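Local coordinates for SusD superfamily protein (Bacteroides vulgatus, PDB 3MYV) that probably binds polysaccharide at the bacterial outer membrane as a SusD-type protein, at residues Ile117-Cys120 against Gln121-Thr125. Numbering follows the deposited sequence.
Sequences IALC and QFDLT
Asp123 and Leu119, one helical turn apart, show how a carboxylate can be fitted over its own helix. From Asp123 CB, 3.6 Å from Leu119 O, the side chain turns back along the helix: a chi1 of -74° swings CG to the side of its own backbone N, towards the preceding turn, and brings Asp123 CG within 3.5 Å of Leu119 O. To that same carbonyl Asp123 N donates a nearly straight bond, 2.9 Å from Leu119 O. At the tip the two oxygens part company. Asp123 OD2 meets the methyl CD1 of Leu119 at 3.7 Å and accepts hydrogen bonds from the hydroxyls of Tyr32 and Tyr33, while OD1 forms a salt bridge with Arg126. These turns belong to helix 103-128, part of the alpha-helical, TPR-like framework of SusD proteins, and helices 77-94, 160-177 and 189-202 pack around them. Cutting Asp123 back to alanine would probably cost Arg126 a counter-charge and leave the two tyrosine hydroxyls without their shared acceptor. Away from the carboxylate, Gln121 O takes two donors from Thr125 on opposite faces of its plane: the backbone N, and OG1 at 2.6 Å, which stands above that plane. The amide of Gln121 reaches away from the helix, OE1 to the N of Ile145 and NE2 to the O of Pro143, and the ring of Phe122 makes an edge-to-face contact with Tyr202 on helix 189-202.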
loop_
_atom_site.group_PDB
_atom_site.type_symbol
_atom_site.label_atom_id
_atom_site.label_comp_id
_atom_site.label_asym_id
_atom_site.label_seq_id
_atom_site.Cartn_x
_atom_site.Cartn_y
_atom_site.Cartn_z
ATOM N N ILE A 117 3.898 5.079 -12.803
ATOM C CA ILE A 117 4.081 3.820 -13.528
ATOM C C ILE A 117 4.683 2.743 -12.635
ATOM O O ILE A 117 4.212 1.613 -12.588
ATOM C CB ILE A 117 4.955 4.060 -14.799
ATOM C CG1 ILE A 117 4.122 4.818 -15.843
ATOM C CG2 ILE A 117 5.557 2.734 -15.329
ATOM C CD1 ILE A 117 4.954 5.468 -17.013
ATOM N N ALA A 118 5.701 3.122 -11.871
ATOM C CA ALA A 118 6.346 2.201 -10.960
ATOM C C ALA A 118 5.368 1.699 -9.876
ATOM O O ALA A 118 5.322 0.528 -9.602
ATOM C CB ALA A 118 7.599 2.876 -10.313
ATOM N N LEU A 119 4.571 2.586 -9.286
ATOM C CA LEU A 119 3.594 2.166 -8.283
ATOM C C LEU A 119 2.552 1.184 -8.843
ATOM O O LEU A 119 2.303 0.114 -8.256
ATOM C CB LEU A 119 2.897 3.399 -7.697
ATOM C CG LEU A 119 1.855 3.142 -6.616
ATOM C CD1 LEU A 119 2.462 2.288 -5.492
ATOM C CD2 LEU A 119 1.343 4.481 -6.074
ATOM N N CYS A 120 1.995 1.519 -10.006
ATOM C CA CYS A 120 1.001 0.677 -10.650
ATOM C C CYS A 120 1.585 -0.697 -10.954
ATOM O O CYS A 120 0.992 -1.739 -10.631
ATOM C CB CYS A 120 0.530 1.313 -11.947
ATOM S SG CYS A 120 -0.540 2.748 -11.684
ATOM N N GLN A 121 2.750 -0.714 -11.579
ATOM C CA GLN A 121 3.346 -2.016 -11.921
ATOM C C GLN A 121 3.693 -2.814 -10.676
ATOM O O GLN A 121 3.568 -4.065 -10.654
ATOM C CB GLN A 121 4.545 -1.841 -12.841
ATOM C CG GLN A 121 4.984 -3.194 -13.484
ATOM C CD GLN A 121 4.015 -3.664 -14.564
ATOM O OE1 GLN A 121 3.773 -2.938 -15.540
ATOM N NE2 GLN A 121 3.520 -4.919 -14.438
ATOM N N PHE A 122 4.137 -2.124 -9.622
ATOM C CA PHE A 122 4.475 -2.796 -8.352
ATOM C C PHE A 122 3.254 -3.474 -7.745
ATOM O O PHE A 122 3.304 -4.646 -7.375
ATOM C CB PHE A 122 5.116 -1.805 -7.364
ATOM C CG PHE A 122 5.311 -2.356 -5.957
ATOM C CD1 PHE A 122 6.182 -3.412 -5.719
ATOM C CD2 PHE A 122 4.685 -1.770 -4.872
ATOM C CE1 PHE A 122 6.375 -3.898 -4.420
ATOM C CE2 PHE A 122 4.890 -2.240 -3.575
ATOM C CZ PHE A 122 5.747 -3.308 -3.356
ATOM N N ASP A 123 2.144 -2.744 -7.690
ATOM C CA ASP A 123 0.900 -3.297 -7.179
ATOM C C ASP A 123 0.430 -4.507 -7.995
ATOM O O ASP A 123 0.125 -5.568 -7.426
ATOM C CB ASP A 123 -0.157 -2.202 -7.094
ATOM C CG ASP A 123 0.095 -1.240 -5.921
ATOM O OD1 ASP A 123 0.804 -1.644 -4.966
ATOM O OD2 ASP A 123 -0.399 -0.085 -5.967
ATOM N N LEU A 124 0.463 -4.392 -9.321
ATOM C CA LEU A 124 0.170 -5.552 -10.183
ATOM C C LEU A 124 1.067 -6.744 -9.893
ATOM O O LEU A 124 0.604 -7.892 -9.932
ATOM C CB LEU A 124 0.266 -5.201 -11.668
ATOM C CG LEU A 124 -0.865 -4.311 -12.200
ATOM C CD1 LEU A 124 -0.471 -3.638 -13.549
ATOM C CD2 LEU A 124 -2.188 -5.086 -12.321
ATOM N N THR A 125 2.328 -6.472 -9.609
ATOM C CA THR A 125 3.295 -7.522 -9.352
ATOM C C THR A 125 3.000 -8.205 -8.023
ATOM O O THR A 125 3.013 -9.445 -7.932
ATOM C CB THR A 125 4.721 -6.982 -9.393
ATOM O OG1 THR A 125 4.949 -6.300 -10.650
ATOM C CG2 THR A 125 5.726 -8.105 -9.197
#